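Tripeptidase (Staphylococcus aureus subsp. aureus, PDB 3RZA) probably hydrolyses short peptides, removing residues from tripeptides with metal ions bound in its active site, as in peptidases of the M20 family. Local coordinates at residues 358-363 against 378-383; 76-81 against 174-179. One frame throughout, in Å; residues are numbered along the deposited sequence.

Contact 1. Residues 358-363 against 378-383; sequences LGVGYE and NLLASQ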
ATOM      1  N   LEU A 358     -31.509 -20.906   3.343  1.00 15.37           N
ATOM      2  CA  LEU A 358     -32.726 -20.338   2.789  1.00 16.39           C
ATOM      3  C   LEU A 358     -32.483 -18.907   2.355  1.00 16.38           C
ATOM      4  O   LEU A 358     -31.873 -18.125   3.099  1.00 17.09           O
ATOM      5  CB  LEU A 358     -33.844 -20.338   3.833  1.00 15.25           C
ATOM      6  CG  LEU A 358     -34.257 -21.683   4.412  1.00 16.41           C
ATOM      7  CD1 LEU A 358     -35.299 -21.447   5.523  1.00 15.70           C
ATOM      8  CD2 LEU A 358     -34.775 -22.640   3.320  1.00 13.80           C
ATOM      9  N   GLY A 359     -32.997 -18.550   1.178  1.00 16.32           N
ATOM     10  CA  GLY A 359     -32.991 -17.170   0.727  1.00 15.15           C
ATOM     11  C   GLY A 359     -33.776 -16.287   1.674  1.00 15.47           C
ATOM     12  O   GLY A 359     -34.894 -16.641   2.053  1.00 15.23           O
ATOM     13  N   VAL A 360     -33.163 -15.174   2.103  1.00 14.57           N
ATOM     14  CA  VAL A 360     -33.787 -14.193   2.979  1.00 14.59           C
ATOM     15  C   VAL A 360     -34.438 -13.026   2.171  1.00 17.66           C
ATOM     16  O   VAL A 360     -35.323 -12.319   2.694  1.00 16.05           O
ATOM     17  CB  VAL A 360     -32.752 -13.640   4.014  1.00 15.32           C
ATOM     18  CG1 VAL A 360     -33.384 -12.595   4.953  1.00 12.92           C
ATOM     19  CG2 VAL A 360     -32.175 -14.786   4.837  1.00 18.87           C
ATOM     20  N   GLY A 361     -33.983 -12.792   0.926  1.00 17.43           N
ATOM     21  CA  GLY A 361     -34.492 -11.679   0.115  1.00 17.91           C
ATOM     22  C   GLY A 361     -33.976 -10.281   0.503  1.00 19.08           C
ATOM     23  O   GLY A 361     -34.411  -9.280  -0.080  1.00 17.76           O
ATOM     24  N   TYR A 362     -33.020 -10.206   1.435  1.00 18.23           N
ATOM     25  CA  TYR A 362     -32.370  -8.928   1.764  1.00 19.88           C
ATOM     26  C   TYR A 362     -31.517  -8.477   0.568  1.00 19.83           C
ATOM     27  O   TYR A 362     -31.145  -9.295  -0.295  1.00 18.85           O
ATOM     28  CB  TYR A 362     -31.576  -8.968   3.094  1.00 17.48           C
ATOM     29  CG  TYR A 362     -30.674 -10.187   3.365  1.00 19.44           C
ATOM     30  CD1 TYR A 362     -29.834 -10.734   2.374  1.00 19.03           C
ATOM     31  CD2 TYR A 362     -30.607 -10.750   4.635  1.00 18.74           C
ATOM     32  CE1 TYR A 362     -29.005 -11.820   2.641  1.00 19.18           C
ATOM     33  CE2 TYR A 362     -29.759 -11.858   4.898  1.00 16.62           C
ATOM     34  CZ  TYR A 362     -28.959 -12.368   3.882  1.00 16.40           C
ATOM     35  OH  TYR A 362     -28.099 -13.450   4.091  1.00 17.20           O
ATOM     36  N   GLU A 363     -31.280  -7.174   0.470  1.00 20.83           N
ATOM     37  CA  GLU A 363     -30.652  -6.592  -0.728  1.00 18.83           C
ATOM     38  C   GLU A 363     -29.606  -5.550  -0.365  1.00 19.09           C
ATOM     39  O   GLU A 363     -29.756  -4.853   0.636  1.00 16.09           O
ATOM     40  CB  GLU A 363     -31.719  -5.969  -1.593  1.00 19.31           C
ATOM     41  CG  GLU A 363     -32.579  -7.000  -2.371  1.00 22.06           C
ATOM     42  CD  GLU A 363     -33.606  -6.334  -3.274  1.00 28.97           C
ATOM     43  OE1 GLU A 363     -33.852  -5.118  -3.085  1.00 23.95           O
ATOM     44  OE2 GLU A 363     -34.166  -7.021  -4.170  1.00 29.36           O
ATOM     45  N   ASN A 378     -42.424 -11.055   5.194  1.00 16.38           N
ATOM     46  CA  ASN A 378     -43.693 -11.803   5.382  1.00 16.98           C
ATOM     47  C   ASN A 378     -43.614 -13.227   4.838  1.00 17.28           C
ATOM     48  O   ASN A 378     -43.935 -14.181   5.546  1.00 17.23           O
ATOM     49  CB  ASN A 378     -44.863 -11.052   4.728  1.00 17.26           C
ATOM     50  CG  ASN A 378     -45.156  -9.703   5.392  1.00 20.65           C
ATOM     51  OD1 ASN A 378     -44.813  -9.479   6.564  1.00 20.66           O
ATOM     52  ND2 ASN A 378     -45.789  -8.784   4.630  1.00 16.12           N
ATOM     53  N   LEU A 379     -43.153 -13.368   3.594  1.00 18.14           N
ATOM     54  CA  LEU A 379     -42.991 -14.698   2.977  1.00 18.37           C
ATOM     55  C   LEU A 379     -41.996 -15.605   3.702  1.00 16.19           C
ATOM     56  O   LEU A 379     -42.223 -16.818   3.761  1.00 16.25           O
ATOM     57  CB  LEU A 379     -42.598 -14.587   1.470  1.00 19.42           C
ATOM     58  CG  LEU A 379     -43.696 -14.087   0.514  1.00 21.45           C
ATOM     59  CD1 LEU A 379     -43.076 -13.787  -0.843  1.00 21.15           C
ATOM     60  CD2 LEU A 379     -44.879 -15.097   0.371  1.00 22.26           C
ATOM     61  N   LEU A 380     -40.902 -15.037   4.223  1.00 15.62           N
ATOM     62  CA  LEU A 380     -39.866 -15.822   4.935  1.00 15.73           C
ATOM     63  C   LEU A 380     -40.392 -16.403   6.240  1.00 16.58           C
ATOM     64  O   LEU A 380     -40.152 -17.568   6.531  1.00 16.44           O
ATOM     65  CB  LEU A 380     -38.611 -14.976   5.241  1.00 14.53           C
ATOM     66  CG  LEU A 380     -37.412 -15.662   5.951  1.00 16.23           C
ATOM     67  CD1 LEU A 380     -36.813 -16.797   5.069  1.00 15.75           C
ATOM     68  CD2 LEU A 380     -36.330 -14.616   6.364  1.00 12.06           C
ATOM     69  N   ALA A 381     -41.033 -15.556   7.051  1.00 16.51           N
ATOM     70  CA  ALA A 381     -41.738 -16.008   8.264  1.00 14.75           C
ATOM     71  C   ALA A 381     -42.807 -17.070   7.952  1.00 16.82           C
ATOM     72  O   ALA A 381     -42.883 -18.097   8.636  1.00 17.15           O
ATOM     73  CB  ALA A 381     -42.364 -14.812   8.992  1.00 17.26           C
ATOM     74  N   SER A 382     -43.584 -16.855   6.892  1.00 16.60           N
ATOM     75  CA  SER A 382     -44.560 -17.872   6.436  1.00 18.04           C
ATOM     76  C   SER A 382     -43.874 -19.171   5.985  1.00 18.58           C
ATOM     77  O   SER A 382     -44.384 -20.255   6.272  1.00 14.64           O
ATOM     78  CB  SER A 382     -45.429 -17.314   5.320  1.00 17.82           C
ATOM     79  OG  SER A 382     -46.127 -16.185   5.799  1.00 21.95           O
ATOM     80  N   GLN A 383     -42.697 -19.050   5.331  1.00 18.38           N
ATOM     81  CA  GLN A 383     -41.942 -20.226   4.877  1.00 16.28           C
ATOM     82  C   GLN A 383     -41.359 -21.029   6.036  1.00 15.93           C
ATOM     83  O   GLN A 383     -41.488 -22.229   6.052  1.00 18.41           O
ATOM     84  CB  GLN A 383     -40.812 -19.857   3.927  1.00 15.83           C
ATOM     85  CG  GLN A 383     -40.301 -21.070   3.115  1.00 16.68           C
ATOM     86  CD  GLN A 383     -38.999 -20.842   2.421  1.00 17.19           C
ATOM     87  OE1 GLN A 383     -38.336 -19.799   2.596  1.00 13.76           O
ATOM     88  NE2 GLN A 383     -38.596 -21.832   1.616  1.00 17.49           N
TER
HETATM   89  O   HOH W   1     -36.116 -18.905   1.333  1.00 12.70           O
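Leu380, on helix 374-393, reaches the last residue of strand 355-359 and the first of the loop after it with its two methyls. CD2 meets CG1 of Val360 at 3.8 Å, the two branched chains crossing at a slant, while CD1 rests 3.6 Å from the carbonyl O of Gly359. With CG of Leu380 anti to the backbone N (chi1 -178°), the fork lies on the side of the helix that faces Gly359 and Val360. The CB of Val360 points away from the helix, yet CG1 still reaches Leu380. Beyond it, Leu358 CD2 lies 4.3 Å from Gln383 NE2.

The polar link is made through water. One water donates to Gly359 O and to Gln383 OE1, each at 2.7 Å, so a carbonyl at the strand end and a side-chain amide are satisfied together. Gln383 NE2 bonds to Ser326 OG, and with both ends engaged the amide is held against rotation. A glutamine suits this place because it can accept at one end and donate at the other.

The strand pairs with Ala184 and Ala187 through Leu358, and the chain then turns toward the metal site, where Tyr362 OH bonds to the zinc ligand Asp186. Helix 128-147 packs on Val360 through Ala132, and helix 318-329 touches Leu358 through Ala323, so the contact lies buried between helices beside the central sheet.

Contact 2. Residues 76-81 against 174-179; sequences NLVCTM and SELLDA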
ATOM      1  N   ASN A  76     -22.714 -18.105  21.896  1.00 21.27           N
ATOM      2  CA  ASN A  76     -23.822 -18.545  21.035  1.00 18.83           C
ATOM      3  C   ASN A  76     -24.972 -19.013  21.925  1.00 18.28           C
ATOM      4  O   ASN A  76     -24.737 -19.410  23.055  1.00 21.13           O
ATOM      5  CB  ASN A  76     -23.423 -19.701  20.118  1.00 19.56           C
ATOM      6  CG  ASN A  76     -22.203 -19.404  19.269  1.00 16.20           C
ATOM      7  OD1 ASN A  76     -22.207 -18.491  18.453  1.00 14.94           O
ATOM      8  ND2 ASN A  76     -21.166 -20.211  19.431  1.00 13.37           N
ATOM      9  N   LEU A  77     -26.201 -18.943  21.409  1.00 15.50           N
ATOM     10  CA  LEU A  77     -27.407 -19.439  22.105  1.00 16.39           C
ATOM     11  C   LEU A  77     -27.943 -20.637  21.328  1.00 17.13           C
ATOM     12  O   LEU A  77     -28.047 -20.564  20.108  1.00 20.83           O
ATOM     13  CB  LEU A  77     -28.476 -18.355  22.147  1.00 14.59           C
ATOM     14  CG  LEU A  77     -28.127 -17.036  22.824  1.00 16.85           C
ATOM     15  CD1 LEU A  77     -29.184 -15.976  22.574  1.00 17.62           C
ATOM     16  CD2 LEU A  77     -27.927 -17.259  24.320  1.00 15.92           C
ATOM     17  N   VAL A  78     -28.213 -21.742  22.022  1.00 17.22           N
ATOM     18  CA  VAL A  78     -28.919 -22.897  21.465  1.00 18.50           C
ATOM     19  C   VAL A  78     -30.241 -23.039  22.253  1.00 19.34           C
ATOM     20  O   VAL A  78     -30.215 -23.348  23.438  1.00 19.48           O
ATOM     21  CB  VAL A  78     -28.063 -24.190  21.574  1.00 20.57           C
ATOM     22  CG1 VAL A  78     -28.826 -25.411  21.011  1.00 20.80           C
ATOM     23  CG2 VAL A  78     -26.709 -24.008  20.851  1.00 15.76           C
ATOM     24  N   CYS A  79     -31.363 -22.770  21.582  1.00 20.20           N
ATOM     25  CA  CYS A  79     -32.692 -22.683  22.219  1.00 23.44           C
ATOM     26  C   CYS A  79     -33.548 -23.812  21.698  1.00 23.83           C
ATOM     27  O   CYS A  79     -33.774 -23.895  20.500  1.00 25.57           O
ATOM     28  CB  CYS A  79     -33.359 -21.339  21.924  1.00 21.43           C
ATOM     29  SG  CYS A  79     -32.231 -19.946  21.921  1.00 24.27           S
ATOM     30  N   THR A  80     -34.016 -24.675  22.597  1.00 21.80           N
ATOM     31  CA  THR A  80     -34.673 -25.918  22.220  1.00 23.06           C
ATOM     32  C   THR A  80     -36.143 -25.874  22.617  1.00 25.33           C
ATOM     33  O   THR A  80     -36.497 -25.457  23.741  1.00 22.74           O
ATOM     34  CB  THR A  80     -33.994 -27.138  22.874  1.00 23.36           C
ATOM     35  OG1 THR A  80     -32.625 -27.207  22.442  1.00 21.38           O
ATOM     36  CG2 THR A  80     -34.714 -28.438  22.495  1.00 20.23           C
HETATM   37  N   MSE A  81     -36.977 -26.331  21.685  1.00 25.42           N
HETATM   38  CA  MSE A  81     -38.407 -26.389  21.821  1.00 27.57           C
HETATM   39  C   MSE A  81     -38.736 -27.866  21.742  1.00 29.00           C
HETATM   40  O   MSE A  81     -38.477 -28.461  20.716  1.00 28.73           O
HETATM   41  CB  MSE A  81     -39.032 -25.607  20.647  1.00 28.12           C
HETATM   42  CG  MSE A  81     -40.427 -25.935  20.353  1.00 34.69           C
HETATM   43 SE   MSE A  81     -41.294 -24.632  19.209  0.75 41.84          SE
HETATM   44  CE  MSE A  81     -42.308 -23.761  20.638  1.00 38.05           C
ATOM     45  N   SER A 174     -20.851 -28.469  19.755  1.00 31.28           N
ATOM     46  CA  SER A 174     -21.720 -29.332  18.953  1.00 31.74           C
ATOM     47  C   SER A 174     -22.526 -30.346  19.762  1.00 31.52           C
ATOM     48  O   SER A 174     -23.487 -30.892  19.255  1.00 31.68           O
ATOM     49  CB  SER A 174     -20.897 -30.074  17.882  1.00 33.13           C
ATOM     50  OG  SER A 174     -20.059 -31.059  18.452  1.00 34.99           O
ATOM     51  N   GLU A 175     -22.126 -30.612  21.003  1.00 32.69           N
ATOM     52  CA  GLU A 175     -22.904 -31.487  21.887  1.00 34.48           C
ATOM     53  C   GLU A 175     -24.213 -30.867  22.412  1.00 32.17           C
ATOM     54  O   GLU A 175     -25.084 -31.589  22.877  1.00 32.94           O
ATOM     55  CB  GLU A 175     -22.025 -32.009  23.022  1.00 37.07           C
ATOM     56  CG  GLU A 175     -21.018 -33.037  22.495  1.00 44.51           C
ATOM     57  CD  GLU A 175     -19.917 -33.341  23.460  1.00 52.62           C
ATOM     58  OE1 GLU A 175     -20.225 -33.796  24.595  1.00 59.34           O
ATOM     59  OE2 GLU A 175     -18.735 -33.147  23.079  1.00 59.99           O
ATOM     60  N   LEU A 176     -24.356 -29.549  22.306  1.00 29.44           N
ATOM     61  CA  LEU A 176     -25.643 -28.886  22.505  1.00 26.69           C
ATOM     62  C   LEU A 176     -26.648 -29.136  21.361  1.00 26.96           C
ATOM     63  O   LEU A 176     -27.842 -28.937  21.565  1.00 25.86           O
ATOM     64  CB  LEU A 176     -25.444 -27.379  22.713  1.00 24.23           C
ATOM     65  CG  LEU A 176     -24.639 -26.960  23.953  1.00 27.48           C
ATOM     66  CD1 LEU A 176     -24.314 -25.464  23.938  1.00 25.73           C
ATOM     67  CD2 LEU A 176     -25.372 -27.344  25.260  1.00 27.63           C
ATOM     68  N   LEU A 177     -26.171 -29.549  20.175  1.00 27.88           N
ATOM     69  CA  LEU A 177     -27.033 -29.749  19.011  1.00 27.36           C
ATOM     70  C   LEU A 177     -27.677 -31.121  19.023  1.00 27.25           C
ATOM     71  O   LEU A 177     -27.057 -32.098  19.409  1.00 25.73           O
ATOM     72  CB  LEU A 177     -26.249 -29.572  17.699  1.00 28.49           C
ATOM     73  CG  LEU A 177     -25.510 -28.250  17.450  1.00 28.73           C
ATOM     74  CD1 LEU A 177     -25.124 -28.145  15.981  1.00 30.37           C
ATOM     75  CD2 LEU A 177     -26.331 -27.031  17.864  1.00 30.88           C
ATOM     76  N   ASP A 178     -28.927 -31.180  18.564  1.00 26.69           N
ATOM     77  CA  ASP A 178     -29.688 -32.425  18.475  1.00 29.12           C
ATOM     78  C   ASP A 178     -30.722 -32.220  17.369  1.00 29.61           C
ATOM     79  O   ASP A 178     -31.850 -31.741  17.632  1.00 32.10           O
ATOM     80  CB  ASP A 178     -30.346 -32.764  19.829  1.00 28.52           C
ATOM     81  CG  ASP A 178     -31.123 -34.063  19.804  1.00 31.79           C
ATOM     82  OD1 ASP A 178     -30.777 -34.962  19.025  1.00 33.86           O
ATOM     83  OD2 ASP A 178     -32.074 -34.204  20.597  1.00 36.03           O
ATOM     84  N   ALA A 179     -30.304 -32.505  16.131  1.00 27.73           N
ATOM     85  CA  ALA A 179     -31.150 -32.333  14.945  1.00 27.71           C
ATOM     86  C   ALA A 179     -30.761 -33.344  13.876  1.00 26.50           C
ATOM     87  O   ALA A 179     -29.592 -33.692  13.759  1.00 27.01           O
ATOM     88  CB  ALA A 179     -31.007 -30.914  14.400  1.00 26.33           C
TER
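Extended strand 77-81 passes the 3-10 turn 174-176, the backbones closest at Val78 and Leu176, whose CA atoms lie 6.9 Å apart. The turn is closed by Leu177 N bonding to Ser174 O (3.1 Å), and from there the chain runs on toward strand 181-184.

Val78 carries the contact, its two methyls dividing the work. CG1, placed anti to the backbone N (chi1 179°), approaches Leu176 O at 3.7 Å. CG2 meets the Leu176 side chain near its root and at its tip, 4.1 Å from CB and 4.2 Å from CD1. The same methyl touches Leu177 CD2 at 4.3 Å; the CB of Leu177 points away from the strand, and CD2, the branch turned back beside CA, is the one that reaches Val78. A beta-branched valine suits a strand and presents two methyls close to the backbone, while the longer leucines can reach it from a turn. Around them, Leu176 also packs on Lys62 of strand 60-63, and Leu177 on Val157 of strand 154-159.

Between these segments the attraction is dispersive, apolar carbon against apolar carbon, so the fit probably depends on shape more than on direction. Polar fastening comes from strand 154-159: Gln155 NE2 bonds to both Leu176 O and Thr80 OG1, and Gln155 OE1 accepts from Asp178 N. Thus one glutamine ties the turn to the strand while Val78, Leu176 and Leu177 make the apolar packing beside it.

How the contacts relate
Both contacts involve strands of the same large mixed sheet, but different ones: contact 1 the end of strand 355-359 and contact 2 strand 77-81, with their centres about 23 Å apart and no atoms touching. Contact 1 is wholly buried and joins a strand end to a long helix; its Val360 side chain lies about 7 Å from the zinc ion. Contact 2 is partly buried and sets a short turn against a strand. Apolar methyls carry both. In the buried site a water bridges the two segments, whereas at contact 2 a glutamine of an adjacent strand supplies the polar link between turn and strand.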